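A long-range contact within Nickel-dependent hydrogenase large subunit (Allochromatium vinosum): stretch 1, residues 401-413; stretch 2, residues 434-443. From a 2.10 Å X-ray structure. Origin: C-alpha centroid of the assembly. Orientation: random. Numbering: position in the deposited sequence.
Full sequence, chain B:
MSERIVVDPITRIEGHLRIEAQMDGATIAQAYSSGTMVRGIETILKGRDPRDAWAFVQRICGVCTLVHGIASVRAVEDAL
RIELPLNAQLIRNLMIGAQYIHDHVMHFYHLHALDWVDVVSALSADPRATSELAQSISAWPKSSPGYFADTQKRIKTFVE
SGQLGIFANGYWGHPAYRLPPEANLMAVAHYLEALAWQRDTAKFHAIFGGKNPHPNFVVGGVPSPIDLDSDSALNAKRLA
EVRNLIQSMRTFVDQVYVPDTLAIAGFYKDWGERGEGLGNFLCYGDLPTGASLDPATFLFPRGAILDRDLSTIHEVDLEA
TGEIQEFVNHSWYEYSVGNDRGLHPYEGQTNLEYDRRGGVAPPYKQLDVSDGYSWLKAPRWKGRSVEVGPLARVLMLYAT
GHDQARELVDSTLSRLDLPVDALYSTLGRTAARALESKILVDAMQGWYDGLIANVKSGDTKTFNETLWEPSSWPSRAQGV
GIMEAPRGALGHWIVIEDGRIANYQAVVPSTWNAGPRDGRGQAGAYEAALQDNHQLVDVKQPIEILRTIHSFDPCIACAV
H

Stretch 1 (401-413) GHDQARELVDSTL
Stretch 2 434-443: ALESKILVDA

Two helices, 403-413 and 434-443, pack with N-to-C directions 146° apart, roughly antiparallel, and axes 10.3 Å apart at closest approach. Both are helical, phi -57 to -73 and psi -26 to -51. The register is set by two CA pairs: Ala405 CA to Ile439 CA at 7.3 Å and Leu408 CA to Leu435 CA at 6.7 Å. His402 is the N-cap residue of the first helix, with phi/psi -66/121 and chi1 t.

The apolar centre is built from Ala405, Leu408 and Val409 on one helix and Leu435 and Ile439 on the other. Ile439 leaves its backbone sideways, but m, t (-70°, 174°) extends CD1 to 3.8 Å from Ala405 CB, so the isoleucine end lies against this methyl. Leu408 points toward the partner as m, t; its CD1 sits 3.7 Å from Ile439 CG1 and 4.0 Å from Lys438 CG. Leu435, also m, t, points back: CD2 lies 4.3 Å from Leu408 CB and 3.6 Å from Thr412 OG1. Both its methyls lie near these two residues, and CD1 is the one that reaches Val409 (chi1 t), 4.0 Å from Val409 CG2. Thr412, chi1 m, spends its hydroxyl on its own helix, OG1 donating to Leu408 O at 2.8 Å, so this polar residue can border a leucine methyl.

At the other end the contact turns polar. Gln404 is extended, t, t with chi3 27°, which carries its amide across the gap: NE2 donates to Asp442 OD1 at 2.8 Å (N-H...O angle 138°). Its OE1 accepts from a water, 2.8 Å from water O, and that same water O donates to Ile439 O at 2.7 Å, bridging the helices. Asp442, chi1 m, is held by Lys438 one turn earlier: the t, p, t, t chain starts toward the partner, then leads its end away, forming a salt bridge from NZ to Asp442 OD2 at 2.9 Å.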

ATOM      1  N   GLY B 401       8.220   2.505  28.643  1.00 35.22           N
ATOM      2  CA  GLY B 401       9.529   3.039  29.015  1.00 37.08           C
ATOM      3  C   GLY B 401      10.608   3.000  27.924  1.00 37.82           C
ATOM      4  O   GLY B 401      11.780   3.042  28.244  1.00 39.46           O
ATOM      5  N   HIS B 402      10.233   2.971  26.639  1.00 35.59           N
ATOM      6  CA  HIS B 402      11.239   3.078  25.552  1.00 34.34           C
ATOM      7  C   HIS B 402      11.853   4.462  25.604  1.00 34.23           C
ATOM      8  O   HIS B 402      11.106   5.459  25.464  1.00 33.19           O
ATOM      9  CB  HIS B 402      10.615   2.792  24.176  1.00 32.46           C
ATOM     10  CG  HIS B 402      11.576   2.882  23.011  1.00 31.57           C
ATOM     11  ND1 HIS B 402      12.188   1.767  22.446  1.00 35.26           N
ATOM     12  CD2 HIS B 402      11.976   3.937  22.269  1.00 25.53           C
ATOM     13  CE1 HIS B 402      12.958   2.150  21.437  1.00 30.01           C
ATOM     14  NE2 HIS B 402      12.842   3.461  21.308  1.00 33.17           N
ATOM     15  N   ASP B 403      13.187   4.547  25.779  1.00 33.37           N
ATOM     16  CA  ASP B 403      13.785   5.838  26.136  1.00 34.18           C
ATOM     17  C   ASP B 403      13.686   6.845  24.998  1.00 33.57           C
ATOM     18  O   ASP B 403      13.370   8.018  25.213  1.00 32.50           O
ATOM     19  CB  ASP B 403      15.242   5.705  26.537  1.00 36.69           C
ATOM     20  CG  ASP B 403      15.424   5.246  28.010  1.00 42.76           C
ATOM     21  OD1 ASP B 403      14.522   5.389  28.879  1.00 48.87           O
ATOM     22  OD2 ASP B 403      16.512   4.747  28.288  1.00 48.22           O
ATOM     23  N   GLN B 404      14.035   6.409  23.795  1.00 29.87           N
ATOM     24  CA  GLN B 404      14.017   7.332  22.686  1.00 30.10           C
ATOM     25  C   GLN B 404      12.571   7.814  22.404  1.00 28.88           C
ATOM     26  O   GLN B 404      12.364   9.022  22.206  1.00 27.98           O
ATOM     27  CB  GLN B 404      14.627   6.688  21.434  1.00 28.60           C
ATOM     28  CG  GLN B 404      14.576   7.565  20.215  1.00 30.56           C
ATOM     29  CD  GLN B 404      15.149   6.879  18.980  1.00 31.53           C
ATOM     30  OE1 GLN B 404      15.128   5.638  18.875  1.00 33.73           O
ATOM     31  NE2 GLN B 404      15.675   7.670  18.061  1.00 29.85           N
ATOM     32  N   ALA B 405      11.593   6.890  22.438  1.00 27.62           N
ATOM     33  CA  ALA B 405      10.199   7.271  22.211  1.00 27.75           C
ATOM     34  C   ALA B 405       9.728   8.282  23.249  1.00 28.64           C
ATOM     35  O   ALA B 405       9.007   9.232  22.930  1.00 30.44           O
ATOM     36  CB  ALA B 405       9.272   6.040  22.201  1.00 24.90           C
ATOM     37  N   ARG B 406      10.142   8.095  24.495  1.00 30.10           N
ATOM     38  CA  ARG B 406       9.743   8.974  25.549  1.00 32.89           C
ATOM     39  C   ARG B 406      10.334  10.374  25.266  1.00 31.56           C
ATOM     40  O   ARG B 406       9.675  11.391  25.447  1.00 30.75           O
ATOM     41  CB  ARG B 406      10.355   8.454  26.837  1.00 35.03           C
ATOM     42  CG  ARG B 406       9.433   8.360  27.971  1.00 46.35           C
ATOM     43  CD  ARG B 406       8.812   7.000  27.963  1.00 54.25           C
ATOM     44  NE  ARG B 406       8.804   6.408  29.298  1.00 62.74           N
ATOM     45  CZ  ARG B 406       7.954   6.710  30.282  1.00 68.10           C
ATOM     46  NH1 ARG B 406       8.079   6.061  31.436  1.00 68.28           N
ATOM     47  NH2 ARG B 406       7.027   7.673  30.152  1.00 68.09           N
ATOM     48  N   GLU B 407      11.601  10.421  24.893  1.00 31.42           N
ATOM     49  CA  GLU B 407      12.284  11.680  24.601  1.00 33.20           C
ATOM     50  C   GLU B 407      11.613  12.399  23.427  1.00 31.08           C
ATOM     51  O   GLU B 407      11.393  13.589  23.473  1.00 31.19           O
ATOM     52  CB  GLU B 407      13.690  11.348  24.192  1.00 35.71           C
ATOM     53  CG  GLU B 407      14.801  12.407  24.283  1.00 46.97           C
ATOM     54  CD  GLU B 407      16.232  11.724  24.243  1.00 64.18           C
ATOM     55  OE1 GLU B 407      17.098  12.041  25.111  1.00 70.90           O
ATOM     56  OE2 GLU B 407      16.490  10.832  23.369  1.00 67.58           O
ATOM     57  N   LEU B 408      11.286  11.666  22.381  1.00 27.97           N
ATOM     58  CA  LEU B 408      10.694  12.295  21.204  1.00 27.84           C
ATOM     59  C   LEU B 408       9.292  12.778  21.530  1.00 26.01           C
ATOM     60  O   LEU B 408       8.908  13.809  21.053  1.00 28.54           O
ATOM     61  CB  LEU B 408      10.592  11.326  20.019  1.00 24.73           C
ATOM     62  CG  LEU B 408      11.922  10.954  19.348  1.00 29.80           C
ATOM     63  CD1 LEU B 408      11.703   9.713  18.416  1.00 26.20           C
ATOM     64  CD2 LEU B 408      12.476  12.193  18.588  1.00 30.23           C
ATOM     65  N   VAL B 409       8.487  11.962  22.212  1.00 26.70           N
ATOM     66  CA  VAL B 409       7.135  12.369  22.552  1.00 25.80           C
ATOM     67  C   VAL B 409       7.182  13.615  23.484  1.00 27.94           C
ATOM     68  O   VAL B 409       6.540  14.631  23.200  1.00 25.52           O
ATOM     69  CB  VAL B 409       6.285  11.228  23.178  1.00 26.96           C
ATOM     70  CG1 VAL B 409       5.044  11.819  23.817  1.00 22.95           C
ATOM     71  CG2 VAL B 409       5.878  10.146  22.083  1.00 23.84           C
ATOM     72  N   ASP B 410       7.970  13.537  24.552  1.00 28.03           N
ATOM     73  CA  ASP B 410       8.162  14.692  25.460  1.00 30.85           C
ATOM     74  C   ASP B 410       8.684  15.944  24.775  1.00 30.69           C
ATOM     75  O   ASP B 410       8.154  17.007  25.010  1.00 29.78           O
ATOM     76  CB  ASP B 410       9.046  14.361  26.678  1.00 31.79           C
ATOM     77  CG  ASP B 410       8.385  13.319  27.598  1.00 37.88           C
ATOM     78  OD1 ASP B 410       7.132  13.133  27.497  1.00 39.07           O
ATOM     79  OD2 ASP B 410       9.110  12.697  28.422  1.00 42.93           O
ATOM     80  N   SER B 411       9.714  15.837  23.942  1.00 30.55           N
ATOM     81  CA  SER B 411      10.208  17.036  23.283  1.00 31.50           C
ATOM     82  C   SER B 411       9.202  17.558  22.215  1.00 31.32           C
ATOM     83  O   SER B 411       9.025  18.757  22.077  1.00 30.06           O
ATOM     84  CB  SER B 411      11.606  16.828  22.693  1.00 30.86           C
ATOM     85  OG  SER B 411      11.444  16.028  21.544  1.00 37.32           O
ATOM     86  N   THR B 412       8.449  16.666  21.559  1.00 28.94           N
ATOM     87  CA  THR B 412       7.411  17.142  20.669  1.00 27.68           C
ATOM     88  C   THR B 412       6.314  17.909  21.403  1.00 28.83           C
ATOM     89  O   THR B 412       5.917  19.028  20.975  1.00 26.05           O
ATOM     90  CB  THR B 412       6.777  15.973  19.908  1.00 27.31           C
ATOM     91  OG1 THR B 412       7.777  15.356  19.078  1.00 28.66           O
ATOM     92  CG2 THR B 412       5.545  16.398  19.109  1.00 26.22           C
ATOM     93  N   LEU B 413       5.803  17.325  22.488  1.00 26.35           N
ATOM     94  CA  LEU B 413       4.674  17.965  23.204  1.00 29.47           C
ATOM     95  C   LEU B 413       5.151  19.275  23.818  1.00 31.50           C
ATOM     96  O   LEU B 413       4.437  20.295  23.873  1.00 29.46           O
ATOM     97  CB  LEU B 413       4.159  17.060  24.345  1.00 29.36           C
ATOM     98  CG  LEU B 413       3.439  15.811  23.842  1.00 31.14           C
ATOM     99  CD1 LEU B 413       3.088  14.896  25.015  1.00 31.02           C
ATOM    100  CD2 LEU B 413       2.203  16.272  23.065  1.00 28.50           C
ATOM    101  N   ALA B 434       5.337  10.302  12.190  1.00 19.91           N
ATOM    102  CA  ALA B 434       6.656  10.873  11.935  1.00 19.57           C
ATOM    103  C   ALA B 434       7.670  10.400  12.991  1.00 21.38           C
ATOM    104  O   ALA B 434       8.753  10.059  12.651  1.00 22.45           O
ATOM    105  CB  ALA B 434       6.583  12.412  11.953  1.00 20.31           C
ATOM    106  N   LEU B 435       7.319  10.428  14.277  1.00 22.40           N
ATOM    107  CA  LEU B 435       8.224  10.016  15.371  1.00 23.93           C
ATOM    108  C   LEU B 435       8.643   8.556  15.227  1.00 23.71           C
ATOM    109  O   LEU B 435       9.792   8.251  15.428  1.00 22.29           O
ATOM    110  CB  LEU B 435       7.587  10.182  16.764  1.00 23.06           C
ATOM    111  CG  LEU B 435       7.161  11.660  17.062  1.00 28.64           C
ATOM    112  CD1 LEU B 435       6.602  11.800  18.482  1.00 23.22           C
ATOM    113  CD2 LEU B 435       8.306  12.703  16.694  1.00 26.15           C
ATOM    114  N   GLU B 436       7.720   7.666  14.887  1.00 23.71           N
ATOM    115  CA  GLU B 436       8.111   6.251  14.817  1.00 23.14           C
ATOM    116  C   GLU B 436       8.982   6.042  13.587  1.00 22.69           C
ATOM    117  O   GLU B 436       9.837   5.153  13.594  1.00 23.73           O
ATOM    118  CB  GLU B 436       6.890   5.304  14.828  1.00 21.80           C
ATOM    119  CG  GLU B 436       6.228   5.176  13.448  1.00 21.14           C
ATOM    120  CD  GLU B 436       5.118   4.106  13.457  1.00 28.37           C
ATOM    121  OE1 GLU B 436       4.485   3.857  12.394  1.00 26.41           O
ATOM    122  OE2 GLU B 436       4.858   3.530  14.552  1.00 28.98           O
ATOM    123  N   SER B 437       8.823   6.873  12.553  1.00 21.29           N
ATOM    124  CA  SER B 437       9.814   6.875  11.417  1.00 22.12           C
ATOM    125  C   SER B 437      11.239   7.177  11.859  1.00 21.19           C
ATOM    126  O   SER B 437      12.187   6.565  11.375  1.00 22.07           O
ATOM    127  CB  SER B 437       9.478   7.893  10.330  1.00 19.94           C
ATOM    128  OG  SER B 437       8.177   7.600   9.849  1.00 23.38           O
ATOM    129  N   LYS B 438      11.390   8.127  12.757  1.00 19.53           N
ATOM    130  CA  LYS B 438      12.707   8.441  13.311  1.00 21.47           C
ATOM    131  C   LYS B 438      13.237   7.241  14.126  1.00 23.09           C
ATOM    132  O   LYS B 438      14.436   6.874  14.072  1.00 25.52           O
ATOM    133  CB  LYS B 438      12.604   9.706  14.204  1.00 22.12           C
ATOM    134  CG  LYS B 438      13.874  10.003  15.063  1.00 22.79           C
ATOM    135  CD  LYS B 438      15.173  10.026  14.152  1.00 23.53           C
ATOM    136  CE  LYS B 438      16.398  10.612  14.933  1.00 26.05           C
ATOM    137  NZ  LYS B 438      17.643  10.449  14.026  1.00 28.84           N
ATOM    138  N   ILE B 439      12.371   6.600  14.872  1.00 22.44           N
ATOM    139  CA  ILE B 439      12.851   5.477  15.691  1.00 23.62           C
ATOM    140  C   ILE B 439      13.321   4.358  14.740  1.00 23.33           C
ATOM    141  O   ILE B 439      14.339   3.732  14.990  1.00 25.32           O
ATOM    142  CB  ILE B 439      11.735   4.968  16.632  1.00 23.57           C
ATOM    143  CG1 ILE B 439      11.462   6.041  17.735  1.00 22.84           C
ATOM    144  CG2 ILE B 439      12.129   3.548  17.252  1.00 24.50           C
ATOM    145  CD1 ILE B 439      10.284   5.701  18.606  1.00 25.23           C
ATOM    146  N   LEU B 440      12.581   4.108  13.655  1.00 22.71           N
ATOM    147  CA  LEU B 440      12.878   2.964  12.783  1.00 22.67           C
ATOM    148  C   LEU B 440      14.129   3.260  11.975  1.00 23.40           C
ATOM    149  O   LEU B 440      14.935   2.378  11.687  1.00 22.94           O
ATOM    150  CB  LEU B 440      11.732   2.704  11.819  1.00 23.50           C
ATOM    151  CG  LEU B 440      10.694   1.857  12.505  1.00 30.21           C
ATOM    152  CD1 LEU B 440       9.454   1.811  11.673  1.00 29.68           C
ATOM    153  CD2 LEU B 440      11.247   0.461  12.570  1.00 31.50           C
ATOM    154  N   VAL B 441      14.246   4.486  11.509  1.00 22.34           N
ATOM    155  CA  VAL B 441      15.401   4.801  10.699  1.00 25.37           C
ATOM    156  C   VAL B 441      16.724   4.696  11.493  1.00 26.97           C
ATOM    157  O   VAL B 441      17.655   4.146  10.970  1.00 28.81           O
ATOM    158  CB  VAL B 441      15.279   6.166   9.929  1.00 24.77           C
ATOM    159  CG1 VAL B 441      15.798   7.325  10.774  1.00 21.31           C
ATOM    160  CG2 VAL B 441      16.001   6.046   8.676  1.00 26.70           C
ATOM    161  N   ASP B 442      16.743   5.065  12.774  1.00 26.76           N
ATOM    162  CA  ASP B 442      17.889   4.823  13.637  1.00 28.60           C
ATOM    163  C   ASP B 442      18.126   3.345  13.859  1.00 28.16           C
ATOM    164  O   ASP B 442      19.241   2.973  13.974  1.00 29.34           O
ATOM    165  CB  ASP B 442      17.748   5.500  15.024  1.00 29.81           C
ATOM    166  CG  ASP B 442      17.755   7.046  14.929  1.00 35.64           C
ATOM    167  OD1 ASP B 442      17.475   7.728  15.950  1.00 40.89           O
ATOM    168  OD2 ASP B 442      18.085   7.580  13.829  1.00 33.54           O
ATOM    169  N   ALA B 443      17.088   2.511  13.918  1.00 26.49           N
ATOM    170  CA  ALA B 443      17.306   1.078  14.151  1.00 25.77           C
ATOM    171  C   ALA B 443      17.963   0.332  12.953  1.00 25.14           C
ATOM    172  O   ALA B 443      18.558  -0.750  13.142  1.00 24.24           O
ATOM    173  CB  ALA B 443      15.990   0.401  14.499  1.00 25.23           C
TER
HETATM  174  O   HOH W   1      15.662   3.357  17.279  1.00 21.64           O